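Local atomic coordinates of extracellular ligand-binding receptor (Desulfitobacterium hafniense, PDB entry 4Q6B), a protein that binds leucine and probably delivers it, perhaps with related amino acids, to an ABC transporter for uptake. Residues I147-D152 with R176-G181; K205-G210 with G230-A235. One frame throughout, in Å; residues are numbered along the deposited sequence. Where two conformers were deposited one is given.

Contact 1: residues I147-D152 with R176-G181; sequences IYYTDD and RFNYYG. With CA (calcium ion), chain E.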
loop_
_atom_site.group_PDB
_atom_site.type_symbol
_atom_site.label_atom_id
_atom_site.label_comp_id
_atom_site.label_asym_id
_atom_site.label_seq_id
_atom_site.Cartn_x
_atom_site.Cartn_y
_atom_site.Cartn_z
ATOM N N ILE A 147 -3.398 20.514 7.309
ATOM C CA ILE A 147 -2.731 19.207 7.278
ATOM C C ILE A 147 -2.326 18.852 8.707
ATOM O O ILE A 147 -1.607 19.616 9.363
ATOM C CB ILE A 147 -1.469 19.205 6.376
ATOM C CG1 ILE A 147 -1.841 19.419 4.898
ATOM C CG2 ILE A 147 -0.696 17.854 6.483
ATOM C CD1 ILE A 147 -0.588 19.583 4.024
ATOM N N TYR A 148 -2.791 17.699 9.202
ATOM C CA TYR A 148 -2.341 17.161 10.505
ATOM C C TYR A 148 -1.323 16.105 10.155
ATOM O O TYR A 148 -1.639 15.181 9.411
ATOM C CB TYR A 148 -3.524 16.500 11.239
ATOM C CG TYR A 148 -3.188 15.860 12.571
ATOM C CD1 TYR A 148 -2.362 16.503 13.504
ATOM C CD2 TYR A 148 -3.762 14.649 12.933
ATOM C CE1 TYR A 148 -2.076 15.916 14.779
ATOM C CE2 TYR A 148 -3.508 14.069 14.165
ATOM C CZ TYR A 148 -2.674 14.706 15.096
ATOM O OH TYR A 148 -2.394 14.125 16.311
ATOM N N TYR A 149 -0.097 16.219 10.645
ATOM C CA TYR A 149 0.923 15.283 10.168
ATOM C C TYR A 149 1.790 14.725 11.300
ATOM O O TYR A 149 1.836 15.310 12.371
ATOM C CB TYR A 149 1.810 15.947 9.097
ATOM C CG TYR A 149 2.701 17.014 9.647
ATOM C CD1 TYR A 149 4.051 16.757 9.928
ATOM C CD2 TYR A 149 2.203 18.282 9.897
ATOM C CE1 TYR A 149 4.852 17.723 10.484
ATOM C CE2 TYR A 149 3.003 19.256 10.439
ATOM C CZ TYR A 149 4.314 18.982 10.711
ATOM O OH TYR A 149 5.114 19.965 11.248
ATOM N N THR A 150 2.456 13.583 11.073
ATOM C CA THR A 150 3.437 13.077 12.017
ATOM C C THR A 150 4.789 13.703 11.706
ATOM O O THR A 150 5.251 13.676 10.560
ATOM C CB THR A 150 3.556 11.549 11.947
ATOM O OG1 THR A 150 2.294 10.970 12.319
ATOM C CG2 THR A 150 4.643 11.042 12.889
ATOM N N ASP A 151 5.422 14.280 12.720
ATOM C CA ASP A 151 6.702 14.930 12.490
ATOM C C ASP A 151 7.851 13.916 12.449
ATOM O O ASP A 151 8.778 13.968 13.279
ATOM C CB ASP A 151 6.950 16.029 13.533
ATOM C CG ASP A 151 8.134 16.906 13.169
ATOM O OD1 ASP A 151 8.504 16.899 11.972
ATOM O OD2 ASP A 151 8.698 17.582 14.069
ATOM N N ASP A 152 7.788 13.001 11.470
ATOM C CA ASP A 152 8.889 12.080 11.182
ATOM C C ASP A 152 9.084 12.020 9.660
ATOM O O ASP A 152 8.399 12.721 8.929
ATOM C CB ASP A 152 8.677 10.688 11.806
ATOM C CG ASP A 152 7.475 9.937 11.227
ATOM O OD1 ASP A 152 6.864 10.368 10.221
ATOM O OD2 ASP A 152 7.133 8.876 11.789
ATOM N N ARG A 176 -0.642 23.873 9.133
ATOM C CA ARG A 176 -0.212 22.492 9.312
ATOM C C ARG A 176 0.162 22.364 10.783
ATOM O O ARG A 176 0.599 23.357 11.439
ATOM C CB ARG A 176 0.972 22.133 8.376
ATOM C CG ARG A 176 2.287 22.716 8.818
ATOM C CD ARG A 176 3.452 21.947 8.204
ATOM N NE ARG A 176 3.307 21.784 6.761
ATOM C CZ ARG A 176 4.039 20.936 6.034
ATOM N NH1 ARG A 176 3.854 20.844 4.718
ATOM N NH2 ARG A 176 4.948 20.172 6.623
ATOM N N PHE A 177 -0.098 21.196 11.367
ATOM C CA PHE A 177 0.172 20.980 12.803
ATOM C C PHE A 177 0.451 19.506 13.072
ATOM O O PHE A 177 0.056 18.636 12.276
ATOM C CB PHE A 177 -0.967 21.507 13.699
ATOM C CG PHE A 177 -2.240 20.652 13.677
ATOM C CD1 PHE A 177 -3.006 20.509 12.513
ATOM C CD2 PHE A 177 -2.674 19.982 14.833
ATOM C CE1 PHE A 177 -4.199 19.741 12.510
ATOM C CE2 PHE A 177 -3.866 19.215 14.827
ATOM C CZ PHE A 177 -4.612 19.079 13.658
ATOM N N ASN A 178 1.161 19.220 14.165
ATOM C CA ASN A 178 1.534 17.834 14.458
ATOM C C ASN A 178 1.246 17.370 15.882
ATOM O O ASN A 178 1.528 16.209 16.258
ATOM C CB ASN A 178 2.988 17.616 14.119
ATOM C CG ASN A 178 3.921 18.478 14.962
ATOM O OD1 ASN A 178 4.485 19.452 14.474
ATOM N ND2 ASN A 178 4.091 18.116 16.217
ATOM N N TYR A 179 0.702 18.278 16.689
ATOM C CA TYR A 179 0.396 17.956 18.079
ATOM C C TYR A 179 -0.709 18.851 18.603
ATOM O O TYR A 179 -0.717 20.047 18.301
ATOM C CB TYR A 179 1.628 18.138 18.965
ATOM C CG TYR A 179 1.406 17.739 20.418
ATOM C CD1 TYR A 179 1.322 16.408 20.774
ATOM C CD2 TYR A 179 1.275 18.696 21.444
ATOM C CE1 TYR A 179 1.116 16.012 22.076
ATOM C CE2 TYR A 179 1.069 18.301 22.758
ATOM C CZ TYR A 179 0.979 16.970 23.066
ATOM O OH TYR A 179 0.792 16.558 24.357
ATOM N N TYR A 180 -1.605 18.272 19.411
ATOM C CA TYR A 180 -2.501 19.044 20.277
ATOM C C TYR A 180 -2.578 18.332 21.626
ATOM O O TYR A 180 -2.556 17.098 21.658
ATOM C CB TYR A 180 -3.896 19.203 19.631
ATOM C CG TYR A 180 -4.625 17.912 19.374
ATOM C CD1 TYR A 180 -4.323 17.119 18.277
ATOM C CD2 TYR A 180 -5.623 17.490 20.223
ATOM C CE1 TYR A 180 -4.993 15.935 18.058
ATOM C CE2 TYR A 180 -6.286 16.305 20.015
ATOM C CZ TYR A 180 -5.961 15.536 18.944
ATOM O OH TYR A 180 -6.628 14.360 18.773
ATOM N N GLY A 181 -2.648 19.089 22.725
ATOM C CA GLY A 181 -2.567 18.505 24.051
ATOM C C GLY A 181 -3.851 17.971 24.657
ATOM O O GLY A 181 -3.803 17.072 25.498
HETATM CA CA CA E . 0.848 25.438 12.472
HETATM O O HOH W 1 -1.171 14.985 18.745
HETATM O O HOH W 2 1.375 25.993 10.168
HETATM O O HOH W 3 2.210 24.404 14.674
HETATM O O HOH W 4 3.066 25.048 12.355
HETATM O O HOH W 5 0.754 27.563 12.795
HETATM O O HOH W 6 -0.851 25.152 14.103
#
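I147 and Y148 pair in parallel with R176 and F177 where strand 144-149 runs beside strand 172-177, the outermost strand on one side of a mixed sheet; Y149 and N178 lie next to each other just past the bridges. Two backbone bonds set the register: F177 N donates to I147 O (3.0 Å), and F177 O accepts Y149 N (2.9 Å). From end to end the two touching parts diverge by 68°. On one face of the sheet Y148 and F177 form an offset stack, planes 25° apart, with Y148 CD1 over the rim of the F177 ring, 3.4 Å from CE2. Chi1 of 73° sets F177 CG between its own backbone N and carbonyl carbon, and the ring beyond it lies against Y148. An alanine at F177 would probably leave the Y148 ring without its stacking partner and open a gap beside F214 and W193. Y180 extends this aromatic cluster, its CE1 3.6 Å from Y148 OH, which also binds a water; the phenol of Y180 itself bonds to D217. On the other side, N178 CB makes a CH-pi contact 4.0 Å from the Y149 ring centroid. R176 NH2 lies over the opposite face, toward the rim, and R176 CD approaches Y149 CE2 at 3.5 Å; the guanidinium is anchored by E163 on helix 153-168, and its attraction to the ring is at most weak. R176 O binds the calcium ion at 2.3 Å, alongside D175 and five waters. The pairing closes a beta-alpha-beta crossover through helix 153-168, the repeating unit of periplasmic binding protein lobes.

Contact 2: residues K205-G210 with G230-A235; sequences KTATGG and GNSWDA. With LEU (leucine), chain B; EDO (1,2-ethanediol), chain G.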
loop_
_atom_site.group_PDB
_atom_site.type_symbol
_atom_site.label_atom_id
_atom_site.label_comp_id
_atom_site.label_asym_id
_atom_site.label_seq_id
_atom_site.Cartn_x
_atom_site.Cartn_y
_atom_site.Cartn_z
ATOM N N LYS A 205 -1.136 11.250 9.018
ATOM C CA LYS A 205 -0.773 10.405 10.119
ATOM C C LYS A 205 -1.395 9.060 9.810
ATOM O O LYS A 205 -2.492 8.992 9.283
ATOM C CB LYS A 205 -1.384 10.939 11.412
ATOM C CG LYS A 205 -0.584 11.999 12.131
ATOM C CD LYS A 205 -0.786 11.898 13.640
ATOM C CE LYS A 205 0.534 12.020 14.377
ATOM N NZ LYS A 205 0.774 13.368 14.972
ATOM N N THR A 206 -0.692 7.988 10.126
ATOM C CA THR A 206 -1.245 6.654 9.958
ATOM C C THR A 206 -2.360 6.419 10.970
ATOM O O THR A 206 -2.420 7.086 11.982
ATOM C CB THR A 206 -0.181 5.565 10.144
ATOM O OG1 THR A 206 0.311 5.613 11.481
ATOM C CG2 THR A 206 0.956 5.784 9.196
ATOM N N ALA A 207 -3.257 5.498 10.655
ATOM C CA ALA A 207 -4.410 5.239 11.491
ATOM C C ALA A 207 -3.989 4.747 12.865
ATOM O O ALA A 207 -4.497 5.225 13.860
ATOM C CB ALA A 207 -5.318 4.221 10.832
ATOM N N THR A 208 -3.031 3.825 12.903
ATOM C CA THR A 208 -2.506 3.360 14.201
ATOM C C THR A 208 -1.496 4.320 14.835
ATOM O O THR A 208 -1.148 4.157 15.999
ATOM C CB THR A 208 -1.864 1.954 14.145
ATOM O OG1 THR A 208 -0.781 1.953 13.200
ATOM C CG2 THR A 208 -2.895 0.916 13.766
ATOM N N GLY A 209 -1.030 5.319 14.090
ATOM C CA GLY A 209 -0.029 6.233 14.629
ATOM C C GLY A 209 -0.637 7.548 15.102
ATOM O O GLY A 209 -0.092 8.621 14.834
ATOM N N GLY A 210 -1.780 7.475 15.778
ATOM C CA GLY A 210 -2.439 8.689 16.237
ATOM C C GLY A 210 -3.553 9.206 15.368
ATOM O O GLY A 210 -4.231 10.177 15.717
ATOM N N GLY A 230 -4.680 8.674 3.938
ATOM C CA GLY A 230 -4.074 7.766 2.989
ATOM C C GLY A 230 -4.221 6.303 3.295
ATOM O O GLY A 230 -5.128 5.908 4.024
ATOM N N ASN A 231 -3.340 5.457 2.763
ATOM C CA ASN A 231 -3.670 4.040 2.694
ATOM C C ASN A 231 -3.725 3.218 3.989
ATOM O O ASN A 231 -4.311 2.112 3.983
ATOM C CB ASN A 231 -2.754 3.327 1.686
ATOM C CG ASN A 231 -1.621 2.596 2.363
ATOM O OD1 ASN A 231 -0.725 3.213 2.928
ATOM N ND2 ASN A 231 -1.672 1.279 2.339
ATOM N N SER A 232 -3.103 3.687 5.080
ATOM C CA SER A 232 -3.162 2.903 6.312
ATOM C C SER A 232 -4.587 2.876 6.886
ATOM O O SER A 232 -4.896 2.106 7.813
ATOM C CB SER A 232 -2.196 3.475 7.363
ATOM O OG SER A 232 -2.479 4.843 7.562
ATOM N N TRP A 233 -5.441 3.721 6.336
ATOM C CA TRP A 233 -6.819 3.861 6.821
ATOM C C TRP A 233 -7.768 2.870 6.130
ATOM O O TRP A 233 -8.928 2.739 6.532
ATOM C CB TRP A 233 -7.293 5.291 6.648
ATOM C CG TRP A 233 -6.560 6.260 7.550
ATOM C CD1 TRP A 233 -5.274 6.711 7.412
ATOM C CD2 TRP A 233 -7.098 6.929 8.687
ATOM N NE1 TRP A 233 -4.972 7.603 8.421
ATOM C CE2 TRP A 233 -6.079 7.751 9.215
ATOM C CE3 TRP A 233 -8.334 6.883 9.335
ATOM C CZ2 TRP A 233 -6.277 8.552 10.353
ATOM C CZ3 TRP A 233 -8.517 7.665 10.461
ATOM C CH2 TRP A 233 -7.487 8.487 10.956
ATOM N N ASP A 234 -7.269 2.159 5.114
ATOM C CA ASP A 234 -8.032 1.069 4.495
ATOM C C ASP A 234 -8.188 -0.077 5.505
ATOM O O ASP A 234 -9.291 -0.588 5.716
ATOM C CB ASP A 234 -7.325 0.589 3.222
ATOM C CG ASP A 234 -8.273 -0.098 2.234
ATOM O OD1 ASP A 234 -9.245 -0.761 2.674
ATOM O OD2 ASP A 234 -8.030 0.028 1.012
ATOM N N ALA A 235 -7.075 -0.453 6.131
ATOM C CA ALA A 235 -7.061 -1.435 7.225
ATOM C C ALA A 235 -7.859 -0.980 8.458
ATOM O O ALA A 235 -7.569 -1.388 9.597
ATOM C CB ALA A 235 -5.620 -1.758 7.610
HETATM N N LEU B . 1.850 1.876 3.862
HETATM C CA LEU B . 2.437 1.559 5.168
HETATM C C LEU B . 3.950 1.695 5.124
HETATM O O LEU B . 4.625 1.559 6.136
HETATM C CB LEU B . 2.045 0.138 5.571
HETATM C CG LEU B . 0.531 0.229 5.796
HETATM C CD1 LEU B . -0.186 -0.882 5.088
HETATM C CD2 LEU B . 0.128 0.301 7.262
HETATM O OXT LEU B . 4.494 1.988 4.049
HETATM C C1 EDO G . -0.324 8.298 5.678
HETATM O O1 EDO G . 0.666 8.220 6.720
HETATM C C2 EDO G . -0.662 6.918 5.137
HETATM O O2 EDO G . -1.683 6.370 5.921
HETATM O O HOH W 7 -2.830 9.300 6.064
#
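W233 and S232 bind, by one hydrogen bond each, the backbone that leads into helix 207-221. W233 NE1 donates to K205 O over 3.0 Å at 166°; the acceptor lies in the indole plane, and the N-H arrives in the plane of the carbonyl, so the bond orients the N-H edge of the indole toward K205 O. The second bond is longer: A207 N, at the first turn of the helix, donates to S232 OG (3.3 Å). Chi1 of 55° sets S232 OG between the backbone N and carbonyl carbon of its own residue, 3.2 Å from T206 CA.

Apolar contact comes from A207, whose methyl sits over the indole in a CH-pi contact, CB 3.9 Å from the centroid of the five-membered ring of W233 and nearly on its normal. The same residue thus touches the indole face with CB while its N-H reaches the neighbouring serine. T206, at the N-cap position, adds CB against S232 OG (3.5 Å).

Solvent and ligand fill in the rest. A water joins K205 O to G230 N, and the S232 amide donates to O2 of an ethanediol molecule, probably from the crystallisation liquor. In one of its two conformers N231 accepts a bond from the amino N of the bound leucine at OD1 (3.0 Å); S232 CB meets leucine CD2 at 3.9 Å.

K205 O thus accepts from both indole and water, and S232 serves two purposes: its hydroxyl accepts the A207 N-H at the start of the helix while its CB lines the pocket, so the leucine site is tied directly to the N-terminus of helix 207-221.

How the contacts relate
Contacts 1 and 2 follow one another along the chain, the first closing before the second opens, and their centres lie 14 Å apart on the same side of the chain's centre. Both belong to the lobe built on the mixed sheet. Contact 1 joins strands 172-177 and 144-149 at one margin; contact 2 joins the start of helix 207-221, after strand 200-204, to the loop after strand 227-229. K205 connects them: its CD packs on Y148 CE2 (3.5 Å), and its NZ makes a weak hydrogen bond to Y149 O. The series therefore runs from a calcium ion at the outer strand to the leucine pocket, lined by loops at the carboxyl ends of the parallel strands.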